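Local atomic coordinates of alkaline serine protease (Thermobifida fusca, PDB entry 2PFE), a protein that probably cleaves peptide bonds within protein chains, as a serine endopeptidase of the S1 family. Residues 5-10 with 74-79; 18-23 with 151-156; 95-100 with 144-149; 102-107 with 137-142; 131-136 with 165-170. All blocks are in the same frame, centred on the assembly; numbering follows the deposited sequence.

Interaction 1: residues 5-10 with 74-79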
# COMPACT_ATOMS: atom_id res chain seq x y z
N GLY A 5 -2.43 6.52 -5.66
CA GLY A 5 -1.69 5.85 -4.60
C GLY A 5 -1.01 6.88 -3.70
O GLY A 5 -0.44 7.85 -4.18
N GLY A 6 -1.05 6.63 -2.39
CA GLY A 6 -0.44 7.55 -1.42
C GLY A 6 -1.40 8.56 -0.82
O GLY A 6 -1.08 9.20 0.18
N ASN A 7 -2.57 8.70 -1.42
CA ASN A 7 -3.58 9.58 -0.88
C ASN A 7 -4.38 8.90 0.23
O ASN A 7 -4.51 7.67 0.25
CB ASN A 7 -4.52 10.04 -2.00
CG ASN A 7 -3.93 11.14 -2.87
OD1 ASN A 7 -2.87 11.70 -2.57
ND2 ASN A 7 -4.64 11.46 -3.96
N PRO A 8 -4.93 9.69 1.16
CA PRO A 8 -5.66 9.12 2.28
C PRO A 8 -7.03 8.55 1.94
O PRO A 8 -7.69 8.98 0.96
CB PRO A 8 -5.86 10.32 3.22
CG PRO A 8 -5.82 11.51 2.34
CD PRO A 8 -4.86 11.17 1.23
N TYR A 9 -7.44 7.59 2.76
CA TYR A 9 -8.84 7.16 2.85
C TYR A 9 -9.23 6.92 4.32
O TYR A 9 -8.36 6.68 5.16
CB TYR A 9 -9.12 5.95 1.93
CG TYR A 9 -8.53 4.63 2.38
CD1 TYR A 9 -9.32 3.68 3.03
CD2 TYR A 9 -7.20 4.30 2.11
CE1 TYR A 9 -8.79 2.44 3.43
CE2 TYR A 9 -6.67 3.08 2.49
CZ TYR A 9 -7.45 2.15 3.15
OH TYR A 9 -6.94 0.92 3.55
N TYR A 10 -10.53 6.98 4.61
CA TYR A 10 -10.98 7.02 6.00
C TYR A 10 -12.00 5.96 6.37
O TYR A 10 -12.78 5.50 5.54
CB TYR A 10 -11.54 8.40 6.34
CG TYR A 10 -10.68 9.51 5.83
CD1 TYR A 10 -11.00 10.18 4.65
CD2 TYR A 10 -9.51 9.88 6.49
CE1 TYR A 10 -10.20 11.20 4.15
CE2 TYR A 10 -8.69 10.90 5.99
CZ TYR A 10 -9.05 11.54 4.82
OH TYR A 10 -8.26 12.56 4.31
N LEU A 74 -1.70 6.02 -11.11
CA LEU A 74 -0.88 7.09 -10.57
C LEU A 74 -0.55 6.90 -9.10
O LEU A 74 -1.35 6.32 -8.34
CB LEU A 74 -1.58 8.42 -10.73
CG LEU A 74 -1.79 8.85 -12.18
CD1 LEU A 74 -2.58 10.14 -12.23
CD2 LEU A 74 -0.45 8.97 -12.91
N VAL A 75 0.63 7.38 -8.72
CA VAL A 75 1.03 7.50 -7.31
C VAL A 75 1.43 8.95 -7.04
O VAL A 75 2.06 9.60 -7.88
CB VAL A 75 2.20 6.53 -6.97
CG1 VAL A 75 2.83 6.88 -5.62
CG2 VAL A 75 1.71 5.06 -7.00
N ASN A 76 1.04 9.47 -5.87
CA ASN A 76 1.36 10.84 -5.49
C ASN A 76 2.84 10.94 -5.10
O ASN A 76 3.34 10.18 -4.25
CB ASN A 76 0.45 11.27 -4.34
CG ASN A 76 0.46 12.77 -4.10
OD1 ASN A 76 1.40 13.47 -4.50
ND2 ASN A 76 -0.56 13.25 -3.41
N ARG A 77 3.54 11.87 -5.77
CA ARG A 77 4.96 12.07 -5.56
C ARG A 77 5.22 13.08 -4.44
O ARG A 77 6.34 13.21 -3.95
CB ARG A 77 5.59 12.48 -6.90
CG ARG A 77 7.06 12.88 -6.89
CD ARG A 77 7.94 11.75 -6.38
NE ARG A 77 9.36 12.07 -6.47
CZ ARG A 77 10.03 12.82 -5.61
NH1 ARG A 77 9.43 13.38 -4.56
NH2 ARG A 77 11.33 13.05 -5.80
N TYR A 78 4.16 13.78 -4.04
CA TYR A 78 4.18 14.73 -2.92
C TYR A 78 5.06 15.95 -3.13
O TYR A 78 5.49 16.59 -2.17
CB TYR A 78 4.41 14.03 -1.57
CG TYR A 78 3.12 13.44 -1.09
CD1 TYR A 78 2.85 12.08 -1.25
CD2 TYR A 78 2.14 14.24 -0.51
CE1 TYR A 78 1.65 11.53 -0.81
CE2 TYR A 78 0.93 13.72 -0.09
CZ TYR A 78 0.69 12.35 -0.21
OH TYR A 78 -0.52 11.87 0.23
N ASN A 79 5.29 16.28 -4.39
CA ASN A 79 5.92 17.55 -4.76
C ASN A 79 5.07 18.36 -5.74
O ASN A 79 5.59 19.22 -6.45
CB ASN A 79 7.30 17.30 -5.35
CG ASN A 79 7.27 16.43 -6.58
OD1 ASN A 79 6.20 16.02 -7.06
ND2 ASN A 79 8.44 16.12 -7.11
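Asn76 sets CG anti to its backbone N (chi1 -166°). Asn7 sets CG anti to its carbonyl carbon (chi1 -78°). The two amides therefore meet tip to tip, with their planes 84° apart. Asn76 ND2 gives an almost straight hydrogen bond to Asn7 OD1 at 2.9 Å, and OD1 lies in the amide plane of the donor. The other branch of Asn76 turns back on its own chain. Its OD1 accepts from Tyr78 N at 2.8 Å and closes an Asx turn, so both ends of the amide are held. ND2 also sits above the rim of one face of the Tyr78 ring. Tyr78 OH donates to Gly6 O at 2.7 Å; the carbonyl oxygen lies at the ring edge but is met from above its own carbonyl plane. The backbones pair as well. Gly5 N donates to Leu74 O at 2.9 Å, and Asn76 N donates to Gly5 O at 2.8 Å, nearly along the C=O axis. A side chain on Gly5 would clash with Val75 CG2. Ser100 of strand 96-101 bonds to Asn76 O. This is a single parallel beta bridge, Gly5 with Val75, joining the N-terminal region to the connection between the two barrels of a chymotrypsin-like fold.

Interaction 2: residues 18-23 with 151-156. With AES (4-(2-aminoethyl)benzenesulfonyl fluoride), chain D.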
# COMPACT_ATOMS: atom_id res chain seq x y z
N ILE A 18 -4.15 4.93 0.30
CA ILE A 18 -4.40 4.12 -0.88
C ILE A 18 -3.07 3.54 -1.39
O ILE A 18 -2.09 4.25 -1.52
CB ILE A 18 -5.04 4.99 -1.99
CG1 ILE A 18 -6.43 5.47 -1.56
CG2 ILE A 18 -5.03 4.28 -3.37
CD1 ILE A 18 -6.99 6.64 -2.41
N GLY A 19 -3.07 2.24 -1.66
CA GLY A 19 -1.93 1.60 -2.28
C GLY A 19 -1.85 1.82 -3.78
O GLY A 19 -1.20 2.74 -4.23
N PHE A 20 -2.51 0.94 -4.55
CA PHE A 20 -2.51 1.00 -6.01
C PHE A 20 -3.93 0.74 -6.52
O PHE A 20 -4.60 -0.17 -6.04
CB PHE A 20 -1.63 -0.11 -6.62
CG PHE A 20 -0.15 0.00 -6.32
CD1 PHE A 20 0.42 -0.74 -5.29
CD2 PHE A 20 0.67 0.83 -7.06
CE1 PHE A 20 1.81 -0.65 -5.02
CE2 PHE A 20 2.03 0.94 -6.78
CZ PHE A 20 2.60 0.19 -5.78
N SER A 21 -4.37 1.52 -7.50
CA SER A 21 -5.61 1.17 -8.21
C SER A 21 -5.53 -0.25 -8.77
O SER A 21 -4.48 -0.67 -9.31
CB SER A 21 -5.89 2.12 -9.37
OG SER A 21 -6.21 3.42 -8.91
N VAL A 22 -6.64 -0.99 -8.65
CA VAL A 22 -6.76 -2.35 -9.21
C VAL A 22 -8.11 -2.55 -9.88
O VAL A 22 -9.03 -1.76 -9.67
CB VAL A 22 -6.57 -3.46 -8.12
CG1 VAL A 22 -5.15 -3.46 -7.53
CG2 VAL A 22 -7.63 -3.36 -7.01
N ARG A 23 -8.20 -3.59 -10.69
CA ARG A 23 -9.47 -4.08 -11.24
C ARG A 23 -9.67 -5.54 -10.85
O ARG A 23 -8.70 -6.27 -10.68
CB ARG A 23 -9.49 -3.98 -12.77
CG ARG A 23 -9.31 -2.60 -13.32
CD ARG A 23 -9.23 -2.64 -14.84
NE ARG A 23 -8.93 -1.32 -15.40
CZ ARG A 23 -9.81 -0.33 -15.50
NH1 ARG A 23 -11.07 -0.49 -15.10
NH2 ARG A 23 -9.42 0.84 -16.02
N GLN A 151 6.01 -2.33 -5.97
CA GLN A 151 6.71 -3.28 -5.08
C GLN A 151 5.85 -3.84 -3.96
O GLN A 151 6.03 -5.01 -3.61
CB GLN A 151 7.96 -2.65 -4.45
CG GLN A 151 9.01 -2.20 -5.47
CD GLN A 151 9.43 -3.30 -6.41
OE1 GLN A 151 9.80 -4.38 -5.94
NE2 GLN A 151 9.38 -3.06 -7.73
N GLY A 152 4.97 -3.02 -3.38
CA GLY A 152 4.27 -3.44 -2.17
C GLY A 152 3.43 -2.33 -1.60
O GLY A 152 3.35 -1.25 -2.18
N VAL A 153 2.82 -2.65 -0.46
CA VAL A 153 2.04 -1.69 0.30
C VAL A 153 2.56 -1.65 1.74
O VAL A 153 2.99 -2.67 2.29
CB VAL A 153 0.52 -2.02 0.26
CG1 VAL A 153 -0.02 -1.88 -1.17
CG2 VAL A 153 0.25 -3.41 0.77
N THR A 154 2.50 -0.48 2.36
CA THR A 154 3.09 -0.31 3.68
C THR A 154 2.35 -1.12 4.74
O THR A 154 1.13 -0.97 4.93
CB THR A 154 3.11 1.16 4.09
OG1 THR A 154 3.80 1.91 3.07
CG2 THR A 154 3.84 1.34 5.44
N SER A 155 3.11 -1.95 5.46
CA SER A 155 2.54 -2.79 6.52
C SER A 155 2.81 -2.30 7.93
O SER A 155 1.93 -2.40 8.79
CB SER A 155 3.07 -4.24 6.37
OG SER A 155 2.66 -5.10 7.44
N GLY A 156 4.01 -1.78 8.19
CA GLY A 156 4.38 -1.52 9.57
C GLY A 156 5.80 -1.04 9.70
O GLY A 156 6.47 -0.83 8.70
C3 AES D . 3.17 3.25 12.21
C2 AES D . 2.28 2.79 11.24
C1 AES D . 2.76 2.47 9.97
S AES D . 1.72 1.91 8.66
O1S AES D . 2.00 0.50 8.22
O2S AES D . 2.37 3.01 7.41
C6 AES D . 4.11 2.63 9.67
C5 AES D . 5.00 3.08 10.64
C4 AES D . 4.54 3.40 11.91
C7 AES D . 5.57 3.89 12.92
C8 AES D . 5.12 3.71 14.37
N8 AES D . 6.27 3.52 15.24
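This buried contact lies between the two barrels of the chymotrypsin-like fold. Strand 20-23 and strand 151-156 cross at 116°, with no hydrogen bond between the segments. Gly19 and Phe20 form a classic beta bulge opposite Ala31. The CB of Phe20 points toward 151-156, and CG stands anti to the carbonyl carbon (chi1 -65°). Along the ring, CD1 packs against the methyl of Val153, 4.3 Å from CG1. CE1 makes the closest approach: it is 3.3 Å from Gly152 O, which lies at the ring edge and near its plane. At the tip, CZ is 4.2 Å from Gln151 N. Pro143, Leu145, Val85 and Ile172 also touch the ring. Val153 CG1 lies 4.1 Å from Gly19 CA, and a side chain on Gly19 would run into that methyl. Further along the second strand, Ser155 OG bonds to Asp59, a predicted member of the charge relay, and to Tyr120. As in relatives of chymotrypsin, this bond is consistent with a serine that orients the aspartate. Ser155 and Gly156 form a second classic bulge, opposite Phe168, where the strand reaches the inhibitor. There Thr154 CG2 lies 3.0 Å from AES O2S, and Gly156 N lies 3.0 Å from AES O1S.

Interaction 3: residues 95-100 with 144-149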
# COMPACT_ATOMS: atom_id res chain seq x y z
N SER A 95 18.05 -2.97 -3.69
CA SER A 95 17.57 -1.92 -4.58
C SER A 95 17.07 -0.70 -3.80
O SER A 95 16.56 -0.84 -2.68
CB SER A 95 16.41 -2.44 -5.43
OG SER A 95 15.96 -1.45 -6.34
N SER A 96 17.16 0.48 -4.40
CA SER A 96 16.44 1.63 -3.87
C SER A 96 14.94 1.39 -4.02
O SER A 96 14.48 0.65 -4.90
CB SER A 96 16.84 2.89 -4.65
OG SER A 96 16.54 2.72 -6.02
N VAL A 97 14.17 2.06 -3.17
CA VAL A 97 12.73 1.97 -3.23
C VAL A 97 12.18 3.22 -2.55
O VAL A 97 12.84 3.80 -1.66
CB VAL A 97 12.24 0.66 -2.57
CG1 VAL A 97 12.50 0.67 -1.06
CG2 VAL A 97 10.77 0.37 -2.88
N CYS A 98 11.01 3.67 -2.98
CA CYS A 98 10.34 4.79 -2.32
C CYS A 98 8.90 4.43 -2.03
O CYS A 98 8.31 3.61 -2.73
CB CYS A 98 10.34 6.03 -3.21
SG CYS A 98 11.99 6.65 -3.68
N ARG A 99 8.37 5.03 -0.97
CA ARG A 99 6.97 4.88 -0.59
C ARG A 99 6.26 6.23 -0.54
O ARG A 99 6.89 7.28 -0.34
CB ARG A 99 6.81 4.17 0.77
CG ARG A 99 7.65 4.73 1.93
CD ARG A 99 6.94 4.56 3.28
NE ARG A 99 5.75 5.39 3.30
CZ ARG A 99 5.74 6.66 3.70
NH1 ARG A 99 6.82 7.21 4.22
NH2 ARG A 99 4.63 7.38 3.61
N SER A 100 4.95 6.18 -0.76
CA SER A 100 4.09 7.34 -0.68
C SER A 100 2.99 7.12 0.34
O SER A 100 2.39 6.06 0.37
CB SER A 100 3.47 7.62 -2.05
OG SER A 100 2.63 8.78 -2.05
N TRP A 144 4.69 1.31 -2.74
CA TRP A 144 6.15 1.30 -2.84
C TRP A 144 6.49 1.12 -4.30
O TRP A 144 5.90 0.26 -4.97
CB TRP A 144 6.74 0.13 -2.04
CG TRP A 144 6.54 0.31 -0.57
CD1 TRP A 144 5.37 0.23 0.11
CD2 TRP A 144 7.56 0.66 0.41
NE1 TRP A 144 5.57 0.51 1.44
CE2 TRP A 144 6.89 0.77 1.66
CE3 TRP A 144 8.94 0.90 0.35
CZ2 TRP A 144 7.56 1.08 2.84
CZ3 TRP A 144 9.61 1.25 1.53
CH2 TRP A 144 8.91 1.32 2.77
N LEU A 145 7.42 1.94 -4.78
CA LEU A 145 7.88 1.92 -6.17
C LEU A 145 9.39 1.86 -6.25
O LEU A 145 10.11 2.52 -5.47
CB LEU A 145 7.41 3.18 -6.92
CG LEU A 145 5.93 3.33 -7.24
CD1 LEU A 145 5.65 4.78 -7.63
CD2 LEU A 145 5.52 2.37 -8.33
N THR A 146 9.87 1.04 -7.17
CA THR A 146 11.24 1.15 -7.63
C THR A 146 11.11 1.60 -9.07
O THR A 146 10.68 0.82 -9.94
CB THR A 146 12.01 -0.17 -7.50
OG1 THR A 146 12.05 -0.54 -6.11
CG2 THR A 146 13.44 0.01 -8.03
N GLY A 147 11.45 2.86 -9.34
CA GLY A 147 11.15 3.48 -10.64
C GLY A 147 9.65 3.46 -10.88
O GLY A 147 8.88 3.92 -10.04
N SER A 148 9.23 2.90 -12.01
CA SER A 148 7.80 2.78 -12.32
C SER A 148 7.18 1.41 -11.95
O SER A 148 6.04 1.09 -12.31
CB SER A 148 7.58 3.06 -13.80
OG SER A 148 8.26 2.08 -14.56
N GLN A 149 7.94 0.60 -11.21
CA GLN A 149 7.51 -0.76 -10.87
C GLN A 149 6.99 -0.87 -9.43
O GLN A 149 7.72 -0.62 -8.46
CB GLN A 149 8.64 -1.77 -11.10
CG GLN A 149 9.16 -1.77 -12.56
CD GLN A 149 8.14 -2.25 -13.59
OE1 GLN A 149 7.28 -3.07 -13.30
NE2 GLN A 149 8.25 -1.73 -14.82
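Cys98 and Leu145 satisfy each other's backbone as an antiparallel hydrogen-bonded pair. Cys98 N donates to Leu145 O at 2.9 Å. Leu145 N returns a bond to Cys98 O at 2.8 Å, nearly along the C=O axis. Ser96 O takes two hydroxyls: Thr146 OG1 from across the contact at 3.0 Å, and Ser95 OG from its own segment at 2.9 Å, on a lone pair. Arg99 and Trp144 are the next, non-hydrogen-bonded pair. Arg99 puts CG in the crowded position between N and the carbonyl carbon (chi1 51°). Its CB lies over the face of the Trp144 six-membered ring, 3.6 Å from the centroid: a CH-pi contact. CG and CD follow across the outer rim, and Val97 CG1 meets the ring edge, 3.8 Å from CE3. The polar ends are held elsewhere. Trp144 NE1 donates to Thr154 OG1. Arg99 NH1 bonds to Cys134 O and Thr104 OG1, while NH2 forms a salt bridge with Asp139 OD2. An alanine here instead of Trp144 would remove the ring face under Arg99 CB and the NE1 donor, and would probably weaken the packing of the Arg99 chain. Strands 96-101 and 143-146 end the six-strand order, so their pairing closes the second barrel, beside strands 105-113 and 149-157.

Interaction 4: residues 102-107 with 137-142. With AES (4-(2-aminoethyl)benzenesulfonyl fluoride), chain D.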
# COMPACT_ATOMS: atom_id res chain seq x y z
N ALA A 102 -0.06 9.34 3.20
CA ALA A 102 -0.79 10.58 3.51
C ALA A 102 -0.16 11.41 4.61
O ALA A 102 -0.38 12.63 4.67
CB ALA A 102 -2.23 10.27 3.87
N THR A 103 0.60 10.76 5.48
CA THR A 103 1.15 11.47 6.63
C THR A 103 2.54 12.06 6.35
O THR A 103 2.80 13.22 6.69
CB THR A 103 1.18 10.58 7.87
OG1 THR A 103 -0.15 10.20 8.18
CG2 THR A 103 1.72 11.33 9.07
N THR A 104 3.41 11.27 5.73
CA THR A 104 4.79 11.72 5.53
C THR A 104 5.19 12.00 4.08
O THR A 104 6.34 12.33 3.82
CB THR A 104 5.79 10.74 6.13
OG1 THR A 104 5.66 9.47 5.48
CG2 THR A 104 5.56 10.61 7.63
N GLY A 105 4.24 11.86 3.15
CA GLY A 105 4.52 12.09 1.74
C GLY A 105 5.38 11.00 1.11
O GLY A 105 5.13 9.81 1.30
N TRP A 106 6.41 11.44 0.39
CA TRP A 106 7.34 10.57 -0.35
C TRP A 106 8.63 10.41 0.41
O TRP A 106 9.29 11.40 0.78
CB TRP A 106 7.61 11.22 -1.71
CG TRP A 106 8.43 10.46 -2.70
CD1 TRP A 106 9.76 10.59 -2.92
CD2 TRP A 106 7.95 9.51 -3.66
NE1 TRP A 106 10.16 9.77 -3.96
CE2 TRP A 106 9.06 9.10 -4.44
CE3 TRP A 106 6.69 8.97 -3.95
CZ2 TRP A 106 8.95 8.17 -5.47
CZ3 TRP A 106 6.58 8.05 -4.99
CH2 TRP A 106 7.70 7.66 -5.73
N ARG A 107 8.95 9.14 0.70
CA ARG A 107 10.16 8.81 1.46
C ARG A 107 10.85 7.61 0.83
O ARG A 107 10.18 6.68 0.38
CB ARG A 107 9.84 8.47 2.93
CG ARG A 107 9.09 9.58 3.68
CD ARG A 107 9.95 10.80 3.96
NE ARG A 107 9.08 11.84 4.49
CZ ARG A 107 9.47 12.82 5.30
NH1 ARG A 107 10.74 12.89 5.69
NH2 ARG A 107 8.57 13.71 5.70
N GLY A 137 2.08 6.74 11.29
CA GLY A 137 0.69 6.33 11.26
C GLY A 137 -0.04 7.16 10.21
O GLY A 137 0.21 8.37 10.09
N GLY A 138 -0.92 6.52 9.45
CA GLY A 138 -1.64 7.16 8.34
C GLY A 138 -1.03 6.76 7.01
O GLY A 138 -1.72 6.82 5.98
N ASP A 139 0.26 6.38 7.03
CA ASP A 139 0.95 5.99 5.79
C ASP A 139 0.63 4.55 5.39
O ASP A 139 1.00 4.12 4.30
CB ASP A 139 2.48 6.11 5.93
CG ASP A 139 2.98 7.55 6.00
OD1 ASP A 139 2.33 8.47 5.43
OD2 ASP A 139 4.07 7.75 6.60
N SER A 140 0.02 3.78 6.29
CA SER A 140 -0.15 2.35 6.06
C SER A 140 -1.05 2.09 4.86
O SER A 140 -2.01 2.81 4.66
CB SER A 140 -0.68 1.67 7.32
OG SER A 140 0.15 2.02 8.43
N GLY A 141 -0.70 1.08 4.08
CA GLY A 141 -1.41 0.76 2.87
C GLY A 141 -0.82 1.37 1.62
O GLY A 141 -1.11 0.91 0.51
N GLY A 142 0.01 2.40 1.80
CA GLY A 142 0.51 3.19 0.69
C GLY A 142 1.50 2.43 -0.17
O GLY A 142 2.10 1.45 0.26
C3 AES D . 3.17 3.25 12.21
C2 AES D . 2.28 2.79 11.24
C1 AES D . 2.76 2.47 9.97
S AES D . 1.72 1.91 8.66
O1S AES D . 2.00 0.50 8.22
O2S AES D . 2.37 3.01 7.41
C6 AES D . 4.11 2.63 9.67
C5 AES D . 5.00 3.08 10.64
C4 AES D . 4.54 3.40 11.91
C7 AES D . 5.57 3.89 12.92
C8 AES D . 5.12 3.71 14.37
N8 AES D . 6.27 3.52 15.24
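A type II turn runs from Asp139 to Gly142, and Gly138 just before it has a positive phi of 102°. Residues 138-142 are the Gly-Asp-Ser-Gly-Gly sequence of S1 proteases, carrying the predicted nucleophile Ser140. Across from it, the loop 102-104 turns two backbone N-H groups onto Asp139. OD1 accepts from Thr103 N at 2.9 Å, above the carboxylate plane, and from Thr104 N at 3.0 Å, on its syn lone pair. Thr104 holds OG1 between its N and carbonyl carbon (chi1 62°) and so donates to Asp139 OD2 at 2.6 Å. OD2 also meets Arg99 in a salt bridge and accepts from Glu136 N. So many donors are likely to keep the carboxylate ionised. An alanine here instead of Asp139 would remove both carboxylate oxygens, and would probably leave their donors without these partners and loosen the loop bearing Ser140. Thr103 OG1 donates to Gly137 O at 2.7 Å, on a lone pair, and a side chain on Gly138 would clash with that hydroxyl. Within the facing segment, Arg107 NE and NH2 both donate to Thr104 O, side-on and in the guanidinium plane. The inhibitor marks the reactive residue, the second of the turn: Ser140 OG is bonded covalently to AES S, at 1.6 Å.

Interaction 5: residues 131-136 with 165-170. With AES (4-(2-aminoethyl)benzenesulfonyl fluoride), chain D.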
# COMPACT_ATOMS: atom_id res chain seq x y z
N THR A 131 12.79 -2.44 4.82
CA THR A 131 13.53 -1.37 4.16
C THR A 131 14.02 -0.34 5.18
O THR A 131 13.54 -0.28 6.30
CB THR A 131 12.68 -0.60 3.11
OG1 THR A 131 11.91 0.43 3.75
CG2 THR A 131 11.72 -1.53 2.34
N THR A 132 14.93 0.51 4.72
CA THR A 132 15.41 1.60 5.54
C THR A 132 14.59 2.89 5.42
O THR A 132 14.98 3.88 6.04
CB THR A 132 16.84 1.97 5.16
OG1 THR A 132 16.86 2.40 3.78
CG2 THR A 132 17.82 0.80 5.41
N ALA A 133 13.50 2.90 4.64
CA ALA A 133 12.63 4.07 4.58
C ALA A 133 11.83 4.25 5.87
O ALA A 133 11.57 3.26 6.55
CB ALA A 133 11.69 3.96 3.39
N CYS A 134 11.46 5.49 6.19
CA CYS A 134 10.65 5.76 7.38
C CYS A 134 9.17 5.85 7.02
O CYS A 134 8.82 6.05 5.85
CB CYS A 134 11.09 7.06 8.03
SG CYS A 134 10.85 8.53 6.94
N ALA A 135 8.31 5.73 8.02
CA ALA A 135 6.87 5.90 7.84
C ALA A 135 6.26 6.29 9.18
O ALA A 135 6.88 6.07 10.23
CB ALA A 135 6.20 4.60 7.33
N GLU A 136 5.03 6.79 9.13
CA GLU A 136 4.28 7.13 10.33
C GLU A 136 2.82 6.71 10.18
O GLU A 136 2.35 6.42 9.07
CB GLU A 136 4.39 8.63 10.62
CG GLU A 136 5.80 9.09 10.92
CD GLU A 136 5.91 10.57 11.06
OE1 GLU A 136 4.84 11.23 11.19
OE2 GLU A 136 7.06 11.09 11.03
N GLY A 165 13.68 5.52 11.01
CA GLY A 165 13.18 4.23 11.43
C GLY A 165 13.40 3.18 10.36
O GLY A 165 14.27 3.32 9.48
N ILE A 166 12.64 2.09 10.48
CA ILE A 166 12.62 1.07 9.46
C ILE A 166 11.16 0.81 9.14
O ILE A 166 10.26 1.09 9.95
CB ILE A 166 13.34 -0.24 9.86
CG1 ILE A 166 12.58 -0.98 10.96
CG2 ILE A 166 14.83 0.00 10.23
CD1 ILE A 166 13.02 -2.43 11.18
N THR A 167 10.91 0.27 7.96
CA THR A 167 9.54 0.04 7.53
C THR A 167 9.47 -1.23 6.75
O THR A 167 10.35 -1.50 5.93
CB THR A 167 9.14 1.13 6.56
OG1 THR A 167 10.24 1.23 5.64
CG2 THR A 167 8.88 2.41 7.31
N PHE A 168 8.38 -1.94 6.94
CA PHE A 168 8.09 -3.20 6.28
C PHE A 168 6.97 -3.00 5.26
O PHE A 168 5.97 -2.34 5.56
CB PHE A 168 7.66 -4.25 7.32
CG PHE A 168 8.73 -4.59 8.28
CD1 PHE A 168 8.88 -3.91 9.48
CD2 PHE A 168 9.61 -5.60 7.97
CE1 PHE A 168 9.92 -4.26 10.38
CE2 PHE A 168 10.63 -5.98 8.85
CZ PHE A 168 10.80 -5.30 10.02
N PHE A 169 7.11 -3.63 4.10
CA PHE A 169 6.03 -3.70 3.14
C PHE A 169 5.56 -5.13 2.82
O PHE A 169 6.35 -6.06 2.83
CB PHE A 169 6.30 -2.84 1.88
CG PHE A 169 7.34 -3.37 0.91
CD1 PHE A 169 7.05 -4.42 0.04
CD2 PHE A 169 8.57 -2.69 0.76
CE1 PHE A 169 7.96 -4.82 -0.92
CE2 PHE A 169 9.49 -3.09 -0.20
CZ PHE A 169 9.19 -4.15 -1.06
N GLN A 170 4.26 -5.23 2.54
CA GLN A 170 3.65 -6.44 2.00
C GLN A 170 3.88 -6.39 0.49
O GLN A 170 3.38 -5.49 -0.16
CB GLN A 170 2.15 -6.41 2.35
CG GLN A 170 1.26 -7.25 1.48
CD GLN A 170 1.54 -8.74 1.63
OE1 GLN A 170 1.95 -9.41 0.68
NE2 GLN A 170 1.34 -9.26 2.84
C3 AES D . 3.17 3.25 12.21
C2 AES D . 2.28 2.79 11.24
C1 AES D . 2.76 2.47 9.97
S AES D . 1.72 1.91 8.66
O1S AES D . 2.00 0.50 8.22
O2S AES D . 2.37 3.01 7.41
C6 AES D . 4.11 2.63 9.67
C5 AES D . 5.00 3.08 10.64
C4 AES D . 4.54 3.40 11.91
C7 AES D . 5.57 3.89 12.92
C8 AES D . 5.12 3.71 14.37
N8 AES D . 6.27 3.52 15.24
O HOH W 1 14.63 5.93 8.06
O HOH W 2 9.59 4.12 10.13
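Thr167 O is gripped by two donors of Thr131. The backbone N comes in at 2.8 Å, nearly along the C=O axis, and OG1 adds a weak bond at 3.3 Å. The return bond runs from Thr167 N to Thr131 O, so the two residues form an antiparallel hydrogen-bonded pair. Their hydroxyls lie on the same face of the sheet, with OG1 of Thr131 and OG1 of Thr167 2.6 Å apart. In both threonines OG1 takes the crowded position between N and the carbonyl carbon. Thr131 OG1 also accepts from Ala133 N at 3.1 Å, closing an ST turn where the chain leaves the strand. Thr167 OG1 donates to Ala133 O at 2.6 Å, from above the carbonyl plane. Beyond this the two segments diverge, and waters fill in. One water donates to Thr132 O and accepts from Gly165 N. A second accepts from Ala135 N beside Ile166 O. The apolar branches pack in two places. Thr131 CG2 lies 3.7 Å from Phe169 CD2. Thr167 CG2 presses tightly on Ala135 CB, at 3.5 Å. That same CB is 3.7 Å from AES C6, so Ala135 lines the inhibitor site, consistent with a wall of the S1 pocket in chymotrypsin-like proteases. The disulfide from Cys134 to Cys161 ties this loop to the turn before strand 164-171. In the second barrel, strand 164-171 runs between strands 128-131 and 149-157, and Trp144 of strand 143-146 touches Thr131, Ala133 and Thr167.

In the fold
Interactions 2 to 5 all reach the second, six-stranded barrel. Interaction 1 lies beside it, where the N-terminal region meets the chain between the barrels. Interaction 2 joins the barrels near the centre of the chain. Interaction 1 closes before interactions 3, 4 and 5 open. Interactions 3 and 4 are nested inside the loop of interaction 2, and interaction 5 crosses it. Centres of interactions 1 and 4 are about 8 Å apart; those of 1 and 5 are about 17 Å apart, and these two interactions do not touch. Arg99 of interaction 3 links interactions 4 and 5 through Thr104, Asp139 and Cys134. Interactions 2, 4 and 5 all touch AES, so the inhibitor site is built from strands and loops distant in sequence.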